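Local coordinates for proteasome chaperone 3 (Saccharomyces cerevisiae, PDB 2Z5B), which forms a heterodimer with POC4 that binds proteasome precursors and promotes formation of the alpha-ring during 20S proteasome assembly, at residues E86-R89 / D90-D94; P110-C113 / V114-E118; G164-V167 / F168-C172. All coordinates share one frame; numbering follows the deposited sequence.

Contact 1: E86-R89 / D90-D94; sequences EFVR and DHLSD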
loop_
_atom_site.group_PDB
_atom_site.type_symbol
_atom_site.label_atom_id
_atom_site.label_comp_id
_atom_site.label_asym_id
_atom_site.label_seq_id
_atom_site.Cartn_x
_atom_site.Cartn_y
_atom_site.Cartn_z
ATOM N N GLU B 86 -27.943 -9.605 20.210
ATOM C CA GLU B 86 -27.744 -8.917 18.928
ATOM C C GLU B 86 -26.751 -7.754 19.003
ATOM O O GLU B 86 -26.065 -7.485 18.025
ATOM C CB GLU B 86 -29.047 -8.525 18.216
ATOM C CG GLU B 86 -30.190 -8.010 19.071
ATOM C CD GLU B 86 -31.526 -8.068 18.325
ATOM O OE1 GLU B 86 -32.501 -7.404 18.752
ATOM O OE2 GLU B 86 -31.603 -8.789 17.301
ATOM N N PHE B 87 -26.657 -7.078 20.149
ATOM C CA PHE B 87 -25.534 -6.157 20.371
ATOM C C PHE B 87 -24.210 -6.905 20.188
ATOM O O PHE B 87 -23.340 -6.456 19.448
ATOM C CB PHE B 87 -25.565 -5.507 21.760
ATOM C CG PHE B 87 -24.587 -4.368 21.903
ATOM C CD1 PHE B 87 -23.258 -4.609 22.259
ATOM C CD2 PHE B 87 -24.982 -3.060 21.636
ATOM C CE1 PHE B 87 -22.352 -3.561 22.367
ATOM C CE2 PHE B 87 -24.075 -2.004 21.738
ATOM C CZ PHE B 87 -22.761 -2.254 22.101
ATOM N N VAL B 88 -24.076 -8.050 20.857
ATOM C CA VAL B 88 -22.885 -8.891 20.712
ATOM C C VAL B 88 -22.627 -9.237 19.248
ATOM O O VAL B 88 -21.531 -9.004 18.756
ATOM C CB VAL B 88 -22.942 -10.182 21.576
ATOM C CG1 VAL B 88 -21.762 -11.099 21.271
ATOM C CG2 VAL B 88 -22.939 -9.841 23.054
ATOM N N ARG B 89 -23.626 -9.767 18.542
ATOM C CA ARG B 89 -23.379 -10.146 17.146
ATOM C C ARG B 89 -23.124 -8.940 16.246
ATOM O O ARG B 89 -22.277 -9.002 15.356
ATOM C CB ARG B 89 -24.448 -11.086 16.564
ATOM C CG ARG B 89 -23.844 -11.997 15.476
ATOM C CD ARG B 89 -24.862 -12.726 14.597
ATOM N NE ARG B 89 -24.166 -13.457 13.526
ATOM C CZ ARG B 89 -24.757 -14.117 12.529
ATOM N NH1 ARG B 89 -26.081 -14.159 12.427
ATOM N NH2 ARG B 89 -24.014 -14.739 11.624
ATOM N N ASP B 90 -23.829 -7.838 16.502
ATOM C CA ASP B 90 -23.656 -6.601 15.727
ATOM C C ASP B 90 -22.352 -5.861 16.033
ATOM O O ASP B 90 -22.018 -4.895 15.343
ATOM C CB ASP B 90 -24.845 -5.648 15.928
ATOM C CG ASP B 90 -26.175 -6.246 15.468
ATOM O OD1 ASP B 90 -26.204 -7.416 15.028
ATOM O OD2 ASP B 90 -27.202 -5.541 15.567
ATOM N N HIS B 91 -21.622 -6.297 17.064
ATOM C CA HIS B 91 -20.358 -5.644 17.448
ATOM C C HIS B 91 -19.193 -6.623 17.578
ATOM O O HIS B 91 -18.077 -6.258 17.978
ATOM C CB HIS B 91 -20.535 -4.848 18.738
ATOM C CG HIS B 91 -21.496 -3.710 18.616
ATOM N ND1 HIS B 91 -21.087 -2.416 18.380
ATOM C CD2 HIS B 91 -22.846 -3.670 18.701
ATOM C CE1 HIS B 91 -22.143 -1.626 18.330
ATOM N NE2 HIS B 91 -23.223 -2.361 18.519
ATOM N N LEU B 92 -19.479 -7.877 17.267
ATOM C CA LEU B 92 -18.463 -8.878 17.056
ATOM C C LEU B 92 -17.864 -8.507 15.701
ATOM O O LEU B 92 -18.543 -8.580 14.672
ATOM C CB LEU B 92 -19.133 -10.257 17.003
ATOM C CG LEU B 92 -18.641 -11.474 17.795
ATOM C CD1 LEU B 92 -17.549 -12.229 17.046
ATOM C CD2 LEU B 92 -18.204 -11.113 19.217
ATOM N N SER B 93 -16.612 -8.058 15.720
ATOM C CA SER B 93 -15.913 -7.635 14.520
ATOM C C SER B 93 -14.571 -8.352 14.418
ATOM O O SER B 93 -13.544 -7.813 14.840
ATOM C CB SER B 93 -15.670 -6.127 14.559
ATOM O OG SER B 93 -14.575 -5.832 15.417
ATOM N N ASP B 94 -14.581 -9.559 13.861
ATOM C CA ASP B 94 -13.355 -10.326 13.707
ATOM C C ASP B 94 -12.787 -10.251 12.301
ATOM O O ASP B 94 -13.535 -10.167 11.327
ATOM C CB ASP B 94 -13.576 -11.775 14.118
ATOM C CG ASP B 94 -13.694 -11.932 15.619
ATOM O OD1 ASP B 94 -12.868 -11.341 16.354
ATOM O OD2 ASP B 94 -14.624 -12.637 16.057
#

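Contact 2: P110-C113 / V114-E118; sequences PVVC and VQIAE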
loop_
_atom_site.group_PDB
_atom_site.type_symbol
_atom_site.label_atom_id
_atom_site.label_comp_id
_atom_site.label_asym_id
_atom_site.label_seq_id
_atom_site.Cartn_x
_atom_site.Cartn_y
_atom_site.Cartn_z
ATOM N N PRO B 110 -1.631 -8.431 14.425
ATOM C CA PRO B 110 -3.084 -8.541 14.281
ATOM C C PRO B 110 -3.857 -7.556 15.162
ATOM O O PRO B 110 -5.014 -7.245 14.860
ATOM C CB PRO B 110 -3.386 -9.983 14.723
ATOM C CG PRO B 110 -2.186 -10.415 15.497
ATOM C CD PRO B 110 -1.037 -9.714 14.847
ATOM N N VAL B 111 -3.232 -7.075 16.236
ATOM C CA VAL B 111 -3.889 -6.081 17.081
ATOM C C VAL B 111 -3.928 -4.726 16.361
ATOM O O VAL B 111 -4.995 -4.123 16.233
ATOM C CB VAL B 111 -3.304 -6.011 18.539
ATOM C CG1 VAL B 111 -2.877 -7.401 19.018
ATOM C CG2 VAL B 111 -2.163 -5.024 18.666
ATOM N N VAL B 112 -2.769 -4.295 15.858
ATOM C CA VAL B 112 -2.640 -3.040 15.120
ATOM C C VAL B 112 -3.538 -3.049 13.885
ATOM O O VAL B 112 -4.325 -2.124 13.676
ATOM C CB VAL B 112 -1.165 -2.765 14.732
ATOM C CG1 VAL B 112 -1.069 -1.598 13.776
ATOM C CG2 VAL B 112 -0.334 -2.487 15.974
ATOM N N CYS B 113 -3.430 -4.118 13.096
ATOM C CA CYS B 113 -4.213 -4.291 11.864
ATOM C C CYS B 113 -5.718 -4.272 12.049
ATOM O O CYS B 113 -6.426 -3.634 11.265
ATOM C CB CYS B 113 -3.788 -5.569 11.142
ATOM S SG CYS B 113 -2.152 -5.465 10.491
ATOM N N VAL B 114 -6.219 -4.966 13.074
ATOM C CA VAL B 114 -7.658 -4.974 13.332
ATOM C C VAL B 114 -8.127 -3.589 13.765
ATOM O O VAL B 114 -9.208 -3.151 13.381
ATOM C CB VAL B 114 -8.063 -6.051 14.379
ATOM C CG1 VAL B 114 -9.366 -5.678 15.092
ATOM C CG2 VAL B 114 -8.177 -7.419 13.714
ATOM N N GLN B 115 -7.307 -2.903 14.556
ATOM C CA GLN B 115 -7.682 -1.581 15.063
ATOM C C GLN B 115 -7.729 -0.601 13.902
ATOM O O GLN B 115 -8.675 0.192 13.781
ATOM C CB GLN B 115 -6.734 -1.115 16.175
ATOM C CG GLN B 115 -6.972 -1.807 17.555
ATOM C CD GLN B 115 -8.379 -1.598 18.108
ATOM O OE1 GLN B 115 -9.038 -0.582 17.836
ATOM N NE2 GLN B 115 -8.852 -2.568 18.878
ATOM N N ILE B 116 -6.743 -0.697 13.012
ATOM C CA ILE B 116 -6.750 0.128 11.790
ATOM C C ILE B 116 -7.977 -0.213 10.951
ATOM O O ILE B 116 -8.709 0.680 10.523
ATOM C CB ILE B 116 -5.423 -0.010 10.999
ATOM C CG1 ILE B 116 -4.279 0.570 11.827
ATOM C CG2 ILE B 116 -5.507 0.707 9.634
ATOM C CD1 ILE B 116 -2.899 0.351 11.257
ATOM N N ALA B 117 -8.232 -1.509 10.757
ATOM C CA ALA B 117 -9.410 -1.960 10.017
ATOM C C ALA B 117 -10.714 -1.416 10.597
ATOM O O ALA B 117 -11.563 -0.919 9.865
ATOM C CB ALA B 117 -9.454 -3.480 9.961
ATOM N N GLU B 118 -10.871 -1.521 11.915
ATOM C CA GLU B 118 -12.078 -1.032 12.573
ATOM C C GLU B 118 -12.234 0.487 12.448
ATOM O O GLU B 118 -13.340 0.991 12.283
ATOM C CB GLU B 118 -12.129 -1.502 14.034
ATOM C CG GLU B 118 -12.692 -2.927 14.170
ATOM C CD GLU B 118 -14.129 -3.040 13.668
ATOM O OE1 GLU B 118 -15.059 -2.658 14.399
ATOM O OE2 GLU B 118 -14.346 -3.507 12.539
#

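Contact 3: G164-V167 / F168-C172; sequences GKLV and FVLKC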
loop_
_atom_site.group_PDB
_atom_site.type_symbol
_atom_site.label_atom_id
_atom_site.label_comp_id
_atom_site.label_asym_id
_atom_site.label_seq_id
_atom_site.Cartn_x
_atom_site.Cartn_y
_atom_site.Cartn_z
ATOM N N GLY B 164 0.075 3.939 23.671
ATOM C CA GLY B 164 0.295 5.324 23.270
ATOM C C GLY B 164 0.704 5.433 21.810
ATOM O O GLY B 164 0.230 6.306 21.079
ATOM N N LYS B 165 1.587 4.532 21.395
ATOM C CA LYS B 165 2.064 4.492 20.018
ATOM C C LYS B 165 0.943 4.048 19.066
ATOM O O LYS B 165 0.825 4.591 17.964
ATOM C CB LYS B 165 3.293 3.593 19.910
ATOM C CG LYS B 165 4.210 3.880 18.718
ATOM C CD LYS B 165 5.629 3.347 18.974
ATOM C CE LYS B 165 5.617 2.025 19.744
ATOM N NZ LYS B 165 6.982 1.456 19.922
ATOM N N LEU B 166 0.116 3.088 19.501
ATOM C CA LEU B 166 -1.050 2.658 18.723
ATOM C C LEU B 166 -2.056 3.787 18.530
ATOM O O LEU B 166 -2.532 4.026 17.408
ATOM C CB LEU B 166 -1.747 1.445 19.357
ATOM C CG LEU B 166 -3.045 0.976 18.683
ATOM C CD1 LEU B 166 -2.771 0.484 17.249
ATOM C CD2 LEU B 166 -3.742 -0.108 19.498
ATOM N N VAL B 167 -2.368 4.487 19.619
ATOM C CA VAL B 167 -3.315 5.586 19.563
ATOM C C VAL B 167 -2.822 6.715 18.647
ATOM O O VAL B 167 -3.602 7.271 17.893
ATOM C CB VAL B 167 -3.692 6.096 20.987
ATOM C CG1 VAL B 167 -4.573 7.345 20.923
ATOM C CG2 VAL B 167 -4.426 4.993 21.734
ATOM N N PHE B 168 -1.538 7.043 18.728
ATOM C CA PHE B 168 -0.963 8.094 17.886
ATOM C C PHE B 168 -1.071 7.766 16.394
ATOM O O PHE B 168 -1.451 8.625 15.599
ATOM C CB PHE B 168 0.504 8.335 18.245
ATOM C CG PHE B 168 1.164 9.386 17.400
ATOM C CD1 PHE B 168 0.964 10.740 17.676
ATOM C CD2 PHE B 168 1.977 9.029 16.331
ATOM C CE1 PHE B 168 1.575 11.729 16.894
ATOM C CE2 PHE B 168 2.592 10.011 15.540
ATOM C CZ PHE B 168 2.391 11.354 15.832
ATOM N N VAL B 169 -0.702 6.539 16.025
ATOM C CA VAL B 169 -0.806 6.092 14.639
ATOM C C VAL B 169 -2.261 6.105 14.160
ATOM O O VAL B 169 -2.535 6.576 13.043
ATOM C CB VAL B 169 -0.140 4.705 14.404
ATOM C CG1 VAL B 169 -0.365 4.226 12.962
ATOM C CG2 VAL B 169 1.359 4.778 14.695
ATOM N N LEU B 170 -3.189 5.626 14.990
ATOM C CA LEU B 170 -4.622 5.708 14.660
ATOM C C LEU B 170 -5.079 7.157 14.420
ATOM O O LEU B 170 -5.755 7.437 13.436
ATOM C CB LEU B 170 -5.505 5.047 15.736
ATOM C CG LEU B 170 -5.523 3.517 15.831
ATOM C CD1 LEU B 170 -6.433 2.993 16.984
ATOM C CD2 LEU B 170 -5.945 2.882 14.510
ATOM N N LYS B 171 -4.688 8.066 15.311
ATOM C CA LYS B 171 -4.952 9.498 15.125
ATOM C C LYS B 171 -4.392 10.038 13.795
ATOM O O LYS B 171 -5.048 10.807 13.123
ATOM C CB LYS B 171 -4.371 10.302 16.289
ATOM C CG LYS B 171 -4.745 11.771 16.246
ATOM C CD LYS B 171 -4.274 12.514 17.508
ATOM C CE LYS B 171 -4.340 14.026 17.278
ATOM N NZ LYS B 171 -5.717 14.439 16.884
ATOM N N CYS B 172 -3.186 9.631 13.437
ATOM C CA CYS B 172 -2.557 10.074 12.182
ATOM C C CYS B 172 -3.396 9.634 10.975
ATOM O O CYS B 172 -3.629 10.412 10.041
ATOM C CB CYS B 172 -1.134 9.506 12.084
ATOM S SG CYS B 172 0.040 10.237 13.237
#

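Contact 1: E86-R89 / D90-D94
In the last turn of the short helix 84-91, F87 and H91 form a face-to-face aromatic stack. The ring centroids lie 3.8 Å apart and the planes are inclined by 18°. The overlap is mutual: H91 CD2 sits above the middle of the phenyl face, F87 CZ above the middle of the imidazole, and the shortest approach is F87 CE2 to H91 NE2 at 3.3 Å. The two side chains leave the backbone in different rotamers. F87 carries CG trans to its backbone N (chi1 -169°), whereas H91 turns its ring back beside its own N (chi1 -64°), over the preceding turn. There the imidazole edge meets the backbone, with H91 CD2 2.9 Å from F87 O and that oxygen in the ring plane.

V88 O receives two amides: H91 N at 3.2 Å and, in a weak and strongly bent bond, L92 N at 2.8 Å. Beyond H91 the chain leaves helical geometry. L92 points its CB back at the last turn, and its CD2 lies 4.1 Å from V88 CG1, a modest apolar touch between side chains running side by side.

All the touching residues are exposed, and the other protein chain of the assembly does not reach them. After this turn, the chain passes through S93, which meets helix 109-124, to D94, whose backbone bonds to K57, and enters strand 95-99, an outermost strand of the sheet within this chain.

Contact 2: P110-C113 / V114-E118
Residues 110-118 form the first turns of the alpha-helix 109-124, and four successive i to i+4 backbone hydrogen bonds join the two segments. V114 N pairs with P110 O, Q115 N with V111 O, I116 N with V112 O and A117 N with C113 O. The last two are the shorter and straighter, at 2.9 Å for I116 N to V112 O and 2.8 Å for A117 N to C113 O.

The same carbonyls take close side-chain carbons of the next turn: Q115 CG lies 3.3 Å from V111 O, and A117 CB is equally near C113 O.

Apolar packing divides between two flanks: C113 and A117 are buried on V54 of strand 50-56, V114 and A117 meet Y95 of strand 95-99, and V112 and I116, also buried, face helix 162-176.

Among polar side chains, E118 is buried, with OE1 in a salt bridge to R122 NH1 one turn further on.

Along the helix itself, V112 and I116 run side by side. I116 places CG1 beside its own backbone N (chi1 -66°) and extends from there (chi2 173°), which brings its CD1 to 3.7 Å from V112 CG1.

Contact 3: G164-V167 / F168-C172
The backbone of 164-172 is regular alpha-helix, part of helix 162-176, and its two segments are linked by four i to i+4 hydrogen bonds, the last three straighter than the first. They run from F168 N to G164 O at 3.0 Å, V169 N to K165 O at 3.1 Å, L170 N to L166 O at 3.0 Å and K171 N to V167 O at 2.9 Å. The last three have N-H...O angles of 168°.

Side-chain contact between the turns is slight. L170 CB points back toward 164-167, and its CD1 comes within 4.3 Å of L166 CG; L170 CG also rests 3.4 Å from L166 O. V169 brings CG2 to 3.3 Å from K165 O. F168, with CG trans to the backbone N (chi1 179°), swings its ring away from the preceding turn, and C172 SG lies 3.4 Å above one ring face, displaced toward the rim.

One flank of the helix rests on the sheet and another meets helix 109-124. F168, V169 and C172 touch L27 of strand 26-33, and F168 and C172 also touch T8 of strand 3-9. L166 and L170 instead face helix 109-124, where L170 packs on L119.

Overall arrangement
The three contacts follow one another along the chain and differ in depth. Contact 2 lies nearest the middle of the molecule, its centre about 5 Å from that of the chain, against about 10 Å for contact 3 and 20 Å for contact 1. Contacts 2 and 3, with centres about 12 Å apart, belong to two helices that pack on each other: L170 CD2 comes 3.9 Å from I116 CG1, L166 CD1 4.0 Å from V112 CG2, and L166 CD2 4.1 Å from Q115 CG. Contact 1 reaches contact 2 through S93 OG, 3.3 Å from E118 CD. Its nearest atoms remain about 12 Å from contact 3, leaving it as a peripheral extension of the helix-and-sheet body.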